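Local coordinates for chromosome partition protein Smc (Pyrococcus furiosus, PDB 3NWC) that forms the hinge domain through which two SMC chains dimerise and which binds DNA, in a protein probably required for chromosome condensation and partitioning, at residues Lys146-Met149 and Glu155-Glu158; Lys79-Lys82 and Arg88-Phe91; Ala15-Arg20 and Asn61-Val66. All coordinates share one frame; numbering follows the deposited sequence.

Contact 1 (Lys146-Met149 and Glu155-Glu158); sequences KVRM and ELYE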
loop_
_atom_site.group_PDB
_atom_site.type_symbol
_atom_site.label_atom_id
_atom_site.label_comp_id
_atom_site.label_asym_id
_atom_site.label_seq_id
_atom_site.Cartn_x
_atom_site.Cartn_y
_atom_site.Cartn_z
ATOM N N LYS A 146 9.771 0.537 -16.195
ATOM C CA LYS A 146 9.000 0.713 -17.419
ATOM C C LYS A 146 7.830 -0.262 -17.563
ATOM O O LYS A 146 6.916 -0.021 -18.346
ATOM C CB LYS A 146 9.908 0.626 -18.648
ATOM C CG LYS A 146 10.306 -0.784 -19.024
ATOM C CD LYS A 146 10.860 -0.824 -20.442
ATOM C CE LYS A 146 10.853 -2.239 -20.996
ATOM N NZ LYS A 146 11.261 -2.315 -22.429
ATOM N N VAL A 147 7.853 -1.358 -16.811
ATOM C CA VAL A 147 6.767 -2.332 -16.843
ATOM C C VAL A 147 6.460 -2.784 -15.411
ATOM O O VAL A 147 7.386 -3.046 -14.645
ATOM C CB VAL A 147 7.161 -3.575 -17.662
ATOM C CG1 VAL A 147 5.974 -4.521 -17.795
ATOM C CG2 VAL A 147 7.703 -3.170 -19.036
ATOM N N ARG A 148 5.184 -2.854 -15.039
ATOM C CA ARG A 148 4.852 -3.469 -13.738
ATOM C C ARG A 148 4.915 -4.985 -13.867
ATOM O O ARG A 148 4.216 -5.573 -14.688
ATOM C CB ARG A 148 3.482 -3.026 -13.220
ATOM C CG ARG A 148 3.189 -3.472 -11.766
ATOM C CD ARG A 148 1.855 -2.923 -11.264
ATOM N NE ARG A 148 1.823 -2.780 -9.801
ATOM C CZ ARG A 148 1.262 -3.654 -8.968
ATOM N NH1 ARG A 148 0.677 -4.746 -9.440
ATOM N NH2 ARG A 148 1.281 -3.427 -7.659
HETATM N N MSE A 149 5.751 -5.621 -13.047
HETATM C CA MSE A 149 5.948 -7.062 -13.140
HETATM C C MSE A 149 5.837 -7.736 -11.776
HETATM O O MSE A 149 6.168 -7.157 -10.743
HETATM C CB MSE A 149 7.316 -7.382 -13.741
HETATM C CG MSE A 149 7.495 -6.882 -15.170
HETATM SE SE MSE A 149 9.383 -6.908 -15.643
HETATM C CE MSE A 149 10.010 -5.532 -14.410
ATOM N N GLU A 155 8.264 -11.771 -6.239
ATOM C CA GLU A 155 8.871 -10.446 -6.228
ATOM C C GLU A 155 7.966 -9.487 -6.990
ATOM O O GLU A 155 7.286 -9.885 -7.937
ATOM C CB GLU A 155 10.277 -10.465 -6.821
ATOM C CG GLU A 155 11.311 -11.136 -5.940
ATOM C CD GLU A 155 11.349 -12.637 -6.106
ATOM O OE1 GLU A 155 11.065 -13.124 -7.221
ATOM O OE2 GLU A 155 11.675 -13.328 -5.116
ATOM N N LEU A 156 7.939 -8.228 -6.562
ATOM C CA LEU A 156 7.073 -7.222 -7.192
ATOM C C LEU A 156 7.889 -6.043 -7.666
ATOM O O LEU A 156 8.689 -5.491 -6.911
ATOM C CB LEU A 156 6.009 -6.730 -6.201
ATOM C CG LEU A 156 5.107 -5.590 -6.685
ATOM C CD1 LEU A 156 4.224 -6.048 -7.872
ATOM C CD2 LEU A 156 4.238 -5.074 -5.543
ATOM N N TYR A 157 7.674 -5.662 -8.924
ATOM C CA TYR A 157 8.331 -4.521 -9.533
ATOM C C TYR A 157 7.243 -3.534 -9.931
ATOM O O TYR A 157 6.508 -3.760 -10.891
ATOM C CB TYR A 157 9.091 -4.960 -10.787
ATOM C CG TYR A 157 10.236 -5.902 -10.510
ATOM C CD1 TYR A 157 11.550 -5.456 -10.533
ATOM C CD2 TYR A 157 10.004 -7.240 -10.211
ATOM C CE1 TYR A 157 12.599 -6.311 -10.267
ATOM C CE2 TYR A 157 11.048 -8.102 -9.950
ATOM C CZ TYR A 157 12.342 -7.635 -9.982
ATOM O OH TYR A 157 13.383 -8.496 -9.718
ATOM N N GLU A 158 7.111 -2.454 -9.177
ATOM C CA GLU A 158 6.105 -1.463 -9.514
ATOM C C GLU A 158 6.596 -0.718 -10.747
ATOM O O GLU A 158 7.791 -0.697 -11.031
ATOM C CB GLU A 158 5.835 -0.541 -8.320
ATOM C CG GLU A 158 5.218 -1.286 -7.132
ATOM C CD GLU A 158 4.999 -0.406 -5.916
ATOM O OE1 GLU A 158 4.120 0.478 -5.973
ATOM O OE2 GLU A 158 5.700 -0.610 -4.900
HETATM O O HOH W 1 9.179 -2.003 -12.665
HETATM O O HOH W 2 1.420 -0.318 -7.124
#
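Met149 and Tyr157 form an antiparallel hydrogen-bonded pair, their CA atoms 5.0 Å apart, with Met149 N giving its hydrogen to Tyr157 O and Tyr157 N returning one to Met149 O at 2.8 Å. The second of these bonds is the straighter (167° at the hydrogen), and Met149 O also lies in the plane of the tyrosine ring, at its edge. Both side chains leave on the same face of the sheet. Met149, a selenomethionine, bends at its last torsion (chi3 -66°), which brings CE back to Tyr157 CB at 3.8 Å and close to the root of the ring. On the other face Arg148 runs extended from CG to NE, with CG anti to the backbone N (chi1 -171°), and its guanidinium receives Leu156 CD1 over one face, toward the rim, 3.9 Å from NH2. A water joins Arg148 NH2 to Glu158 OE1, the two charged groups otherwise standing apart; another links Val147 O to Glu158 O beyond the paired residues. An alanine in place of this arginine would probably leave Leu156 without the flat group under its methyl, and Thr131 OG1 and Ala58 O without the NH1 that bonds to both. Glu158 OE1 has a stronger partner in Arg62 of the second subunit, which ties the hairpin to the dimer interface. The hairpin of strands 148-151 and 156-157 lies inside a mixed sheet, between strand 131-134, which Val147 and Met149 touch through Val132 and Val134, and strand 163-165, which Leu156 and Tyr157 meet through Thr164 and Ile163.

Contact 2 (Lys79-Lys82 and Arg88-Phe91); sequences KYLK and RLTF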
loop_
_atom_site.group_PDB
_atom_site.type_symbol
_atom_site.label_atom_id
_atom_site.label_comp_id
_atom_site.label_asym_id
_atom_site.label_seq_id
_atom_site.Cartn_x
_atom_site.Cartn_y
_atom_site.Cartn_z
ATOM N N LYS A 79 -18.703 8.312 5.655
ATOM C CA LYS A 79 -19.434 8.891 6.785
ATOM C C LYS A 79 -19.868 7.810 7.764
ATOM O O LYS A 79 -19.810 8.008 8.976
ATOM C CB LYS A 79 -20.665 9.673 6.321
ATOM C CG LYS A 79 -20.347 11.022 5.712
ATOM C CD LYS A 79 -21.621 11.833 5.500
ATOM C CE LYS A 79 -21.347 13.082 4.675
ATOM N NZ LYS A 79 -20.267 13.925 5.261
ATOM N N TYR A 80 -20.289 6.666 7.229
ATOM C CA TYR A 80 -20.761 5.560 8.043
ATOM C C TYR A 80 -19.595 4.992 8.864
ATOM O O TYR A 80 -19.729 4.730 10.068
ATOM C CB TYR A 80 -21.389 4.478 7.163
ATOM C CG TYR A 80 -22.013 3.329 7.939
ATOM C CD1 TYR A 80 -23.353 3.363 8.317
ATOM C CD2 TYR A 80 -21.267 2.214 8.283
ATOM C CE1 TYR A 80 -23.926 2.318 9.025
ATOM C CE2 TYR A 80 -21.834 1.160 8.985
ATOM C CZ TYR A 80 -23.163 1.218 9.356
ATOM O OH TYR A 80 -23.727 0.169 10.060
ATOM N N LEU A 81 -18.447 4.811 8.212
ATOM C CA LEU A 81 -17.255 4.330 8.912
ATOM C C LEU A 81 -16.906 5.238 10.076
ATOM O O LEU A 81 -16.540 4.769 11.153
ATOM C CB LEU A 81 -16.062 4.259 7.958
ATOM C CG LEU A 81 -16.084 3.258 6.807
ATOM C CD1 LEU A 81 -14.788 3.419 6.029
ATOM C CD2 LEU A 81 -16.250 1.825 7.300
ATOM N N LYS A 82 -17.012 6.546 9.855
ATOM C CA LYS A 82 -16.652 7.513 10.884
ATOM C C LYS A 82 -17.644 7.474 12.037
ATOM O O LYS A 82 -17.251 7.443 13.203
ATOM C CB LYS A 82 -16.584 8.925 10.308
ATOM C CG LYS A 82 -15.379 9.162 9.407
ATOM C CD LYS A 82 -15.403 10.574 8.834
ATOM C CE LYS A 82 -14.171 10.839 7.989
ATOM N NZ LYS A 82 -14.262 12.132 7.237
ATOM N N ARG A 88 -10.766 2.536 8.662
ATOM C CA ARG A 88 -10.645 3.086 7.313
ATOM C C ARG A 88 -10.773 2.045 6.215
ATOM O O ARG A 88 -10.420 0.884 6.404
ATOM C CB ARG A 88 -9.308 3.816 7.162
ATOM C CG ARG A 88 -9.271 5.111 7.955
ATOM C CD ARG A 88 -7.880 5.661 8.054
ATOM N NE ARG A 88 -7.324 6.169 6.781
ATOM C CZ ARG A 88 -7.473 7.421 6.336
ATOM N NH1 ARG A 88 -8.215 8.298 6.996
ATOM N NH2 ARG A 88 -6.884 7.806 5.212
ATOM N N LEU A 89 -11.294 2.482 5.070
ATOM C CA LEU A 89 -11.281 1.684 3.846
ATOM C C LEU A 89 -10.923 2.550 2.654
ATOM O O LEU A 89 -11.095 3.767 2.683
ATOM C CB LEU A 89 -12.653 1.054 3.588
ATOM C CG LEU A 89 -13.170 0.040 4.611
ATOM C CD1 LEU A 89 -14.625 -0.333 4.304
ATOM C CD2 LEU A 89 -12.285 -1.210 4.691
ATOM N N THR A 90 -10.422 1.895 1.605
ATOM C CA THR A 90 -10.147 2.509 0.323
ATOM C C THR A 90 -11.231 2.082 -0.649
ATOM O O THR A 90 -11.509 0.883 -0.800
ATOM C CB THR A 90 -8.775 2.068 -0.209
ATOM O OG1 THR A 90 -7.765 2.494 0.710
ATOM C CG2 THR A 90 -8.499 2.699 -1.573
ATOM N N PHE A 91 -11.863 3.066 -1.285
ATOM C CA PHE A 91 -12.985 2.795 -2.183
ATOM C C PHE A 91 -12.603 3.028 -3.627
ATOM O O PHE A 91 -11.875 3.982 -3.928
ATOM C CB PHE A 91 -14.164 3.681 -1.797
ATOM C CG PHE A 91 -14.679 3.413 -0.407
ATOM C CD1 PHE A 91 -15.618 2.416 -0.182
ATOM C CD2 PHE A 91 -14.204 4.139 0.678
ATOM C CE1 PHE A 91 -16.086 2.158 1.102
ATOM C CE2 PHE A 91 -14.664 3.887 1.963
ATOM C CZ PHE A 91 -15.612 2.893 2.174
#
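Leu81 reaches from helix 71-83 to Leu89 and Phe91 on strand 89-93, within a beta-alpha-beta unit of the SMC hinge whose first strand is 66-68. No hydrogen bond crosses between the two segments; the contact is apolar and depends on how three side chains are turned. Leu81 points toward the strand, and its CG stands beside the backbone N, anti to the carbonyl carbon (chi1 -66°). The second torsion, at 180°, carries CD1 outward into the angle between the two strand residues. There CD1 lies 3.7 Å from the backbone N of Leu89 and 4.0 Å from Leu89 CG, while the other branch, CD2, meets Leu89 CD1. The two leucines share nearly the same pair of torsions, yet their side chains cross at about a right angle because they spring from differently directed backbones. Phe91 comes from the opposite direction to Leu81 and offers the edge of its ring, through CE2 and CZ, rather than a face. The ring also packs on Ala74, Ala77 and Ile78 of the same helix, Val66 and Val68 of the first strand, and Leu28 of helix 24-28. The outer edge of the strand pairs across the dimer interface, since Leu89, Thr90 and Phe91 form an antiparallel ladder with a strand of the second subunit, and Arg88 NH1 bonds to Gly166 O of that chain. Where helix packs on strand, the methyl CD1 of Leu81 sits near the plane of the phenylalanine ring, 4.0 Å from Phe91 CZ.

Contact 3 (Ala15-Arg20 and Asn61-Val66); sequences AQREVR and NRADNV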
loop_
_atom_site.group_PDB
_atom_site.type_symbol
_atom_site.label_atom_id
_atom_site.label_comp_id
_atom_site.label_asym_id
_atom_site.label_seq_id
_atom_site.Cartn_x
_atom_site.Cartn_y
_atom_site.Cartn_z
ATOM N N ALA A 15 -2.154 -15.083 5.093
ATOM C CA ALA A 15 -2.313 -14.905 6.535
ATOM C C ALA A 15 -1.941 -13.491 6.971
ATOM O O ALA A 15 -2.608 -12.891 7.820
ATOM C CB ALA A 15 -1.467 -15.959 7.287
ATOM N N GLN A 16 -0.887 -12.941 6.378
ATOM C CA GLN A 16 -0.451 -11.605 6.765
ATOM C C GLN A 16 -1.439 -10.548 6.310
ATOM O O GLN A 16 -1.674 -9.561 7.010
ATOM C CB GLN A 16 0.958 -11.302 6.251
ATOM C CG GLN A 16 1.964 -12.340 6.748
ATOM C CD GLN A 16 3.414 -11.927 6.604
ATOM O OE1 GLN A 16 3.774 -11.202 5.694
ATOM N NE2 GLN A 16 4.256 -12.385 7.533
ATOM N N ARG A 17 -2.031 -10.741 5.140
ATOM C CA ARG A 17 -3.017 -9.782 4.671
ATOM C C ARG A 17 -4.253 -9.774 5.569
ATOM O O ARG A 17 -4.824 -8.722 5.839
ATOM C CB ARG A 17 -3.397 -10.054 3.213
ATOM C CG ARG A 17 -4.380 -9.045 2.656
ATOM C CD ARG A 17 -4.383 -9.036 1.137
ATOM N NE ARG A 17 -4.780 -10.316 0.553
ATOM C CZ ARG A 17 -6.026 -10.779 0.523
ATOM N NH1 ARG A 17 -7.013 -10.088 1.073
ATOM N NH2 ARG A 17 -6.284 -11.944 -0.048
ATOM N N GLU A 18 -4.654 -10.947 6.041
ATOM C CA GLU A 18 -5.771 -11.038 6.960
ATOM C C GLU A 18 -5.514 -10.226 8.240
ATOM O O GLU A 18 -6.414 -9.525 8.702
ATOM C CB GLU A 18 -6.087 -12.505 7.288
ATOM C CG GLU A 18 -7.254 -12.715 8.247
ATOM O OE1 GLU A 18 -8.286 -14.193 6.699
ATOM O OE2 GLU A 18 -8.468 -14.706 8.823
ATOM N N VAL A 19 -4.300 -10.289 8.797
ATOM C CA VAL A 19 -4.003 -9.546 10.036
ATOM C C VAL A 19 -3.968 -8.041 9.820
ATOM O O VAL A 19 -4.477 -7.273 10.632
ATOM C CB VAL A 19 -2.656 -9.966 10.690
ATOM C CG1 VAL A 19 -2.526 -11.445 10.697
ATOM C CG2 VAL A 19 -1.483 -9.350 9.954
ATOM N N ARG A 20 -3.341 -7.616 8.737
ATOM C CA ARG A 20 -3.443 -6.241 8.338
ATOM C C ARG A 20 -4.880 -6.205 7.835
ATOM O O ARG A 20 -5.587 -7.207 7.943
ATOM C CB ARG A 20 -2.411 -5.930 7.256
ATOM C CG ARG A 20 -0.977 -6.246 7.706
ATOM C CD ARG A 20 0.070 -5.700 6.746
ATOM N NE ARG A 20 1.419 -5.731 7.312
ATOM C CZ ARG A 20 2.305 -6.703 7.092
ATOM N NH1 ARG A 20 1.983 -7.727 6.315
ATOM N NH2 ARG A 20 3.514 -6.651 7.644
ATOM N N ASN A 61 -2.341 -4.870 -1.196
ATOM C CA ASN A 61 -3.389 -4.243 -0.391
ATOM C C ASN A 61 -4.642 -3.928 -1.184
ATOM O O ASN A 61 -5.710 -3.708 -0.617
ATOM C CB ASN A 61 -2.883 -2.956 0.262
ATOM C CG ASN A 61 -1.986 -3.220 1.437
ATOM O OD1 ASN A 61 -1.970 -4.323 1.981
ATOM N ND2 ASN A 61 -1.235 -2.205 1.847
ATOM N N ARG A 62 -4.526 -3.896 -2.499
ATOM C CA ARG A 62 -5.684 -3.591 -3.321
ATOM C C ARG A 62 -6.764 -4.639 -3.112
ATOM O O ARG A 62 -7.937 -4.372 -3.291
ATOM C CB ARG A 62 -5.301 -3.497 -4.799
ATOM C CG ARG A 62 -4.366 -2.344 -5.106
ATOM C CD ARG A 62 -4.870 -1.075 -4.470
ATOM N NE ARG A 62 -4.020 0.061 -4.794
ATOM C CZ ARG A 62 -4.318 1.320 -4.503
ATOM N NH1 ARG A 62 -5.461 1.614 -3.886
ATOM N NH2 ARG A 62 -3.476 2.285 -4.844
ATOM N N ALA A 63 -6.357 -5.841 -2.715
ATOM C CA ALA A 63 -7.318 -6.901 -2.434
ATOM C C ALA A 63 -8.379 -6.449 -1.425
ATOM O O ALA A 63 -9.515 -6.905 -1.470
ATOM C CB ALA A 63 -6.601 -8.150 -1.927
ATOM N N ASP A 64 -8.012 -5.535 -0.529
ATOM C CA ASP A 64 -8.930 -5.058 0.510
ATOM C C ASP A 64 -9.727 -3.816 0.096
ATOM O O ASP A 64 -10.586 -3.345 0.844
ATOM C CB ASP A 64 -8.163 -4.723 1.799
ATOM C CG ASP A 64 -7.252 -5.847 2.253
ATOM O OD1 ASP A 64 -7.674 -7.023 2.230
ATOM O OD2 ASP A 64 -6.104 -5.543 2.640
ATOM N N ASN A 65 -9.438 -3.273 -1.083
ATOM C CA ASN A 65 -10.179 -2.114 -1.578
ATOM C C ASN A 65 -11.619 -2.500 -1.907
ATOM O O ASN A 65 -11.866 -3.600 -2.383
ATOM C CB ASN A 65 -9.548 -1.563 -2.860
ATOM C CG ASN A 65 -8.224 -0.846 -2.635
ATOM O OD1 ASN A 65 -7.702 -0.224 -3.567
ATOM N ND2 ASN A 65 -7.665 -0.944 -1.441
ATOM N N VAL A 66 -12.561 -1.587 -1.660
ATOM C CA VAL A 66 -13.984 -1.866 -1.831
ATOM C C VAL A 66 -14.479 -1.191 -3.090
ATOM O O VAL A 66 -14.351 0.019 -3.231
ATOM C CB VAL A 66 -14.819 -1.321 -0.650
ATOM C CG1 VAL A 66 -16.310 -1.579 -0.892
ATOM C CG2 VAL A 66 -14.388 -1.967 0.673
HETATM O O HOH W 3 -4.123 -6.400 4.697
HETATM O O HOH W 4 -7.539 -8.103 4.784
#
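The last turn of the N-terminal helix 4-19 meets the 3-10 turn that leads from helix 52-59 into strand 66-68, and Arg17 makes the direct contacts to Ala63 and Asp64. In one of its two conformers, CG of Arg17 is anti to the backbone N (chi1 -178°), and a bend at chi3 lays the guanidinium over the methyl of Ala63, with Ala63 CB 3.6 Å from CZ and displaced toward the rim of the flat group. In that conformer NH1 also forms, in plane at the guanidinium edge, a weak hydrogen bond with Asp64 OD1 (3.3 Å, 148° at the hydrogen), part of a salt bridge whose carboxylate is turned 44° from the guanidinium. The stronger partner of this arginine is Glu56, which bonds its NE. Two waters reinforce the join: both donate to Arg17 O, one also to Asp64 OD2 at 3.0 Å and the other to Asp64 OD1 at 2.8 Å, so each carboxylate oxygen has a water of its own. Within the turn, one conformer of Arg62 bonds through NH1 to Asn65 OD1, while its NH2 forms a salt bridge with Glu158 OE1 of the second subunit. Helix 4-19, probably the end of the coiled coil that enters the hinge in SMC proteins, thus packs against a 3-10 turn of the hinge domain.

In the fold
Contact 2 is the buried one, wholly apolar between its segments, whereas contacts 1 and 3 are partly buried and mix packing with polar links and bridging waters. Contact 1 is local pairing within a hairpin, contact 2 packs helix on strand in a beta-alpha-beta unit, and contact 3 joins segments with 40 residues between them. Contacts 2 and 3 meet in one sheet, which continues into the second subunit: Val66 N lies 2.8 Å from Thr90 O, a probable hydrogen bond. Contact 1, in a different sheet of the same chain, is about 20 Å from contact 3 between centres and 29 Å from contact 2. The dimer relates them again, through salt bridges of Glu158 to Arg62 and Glu155 to Lys82 of the second subunit.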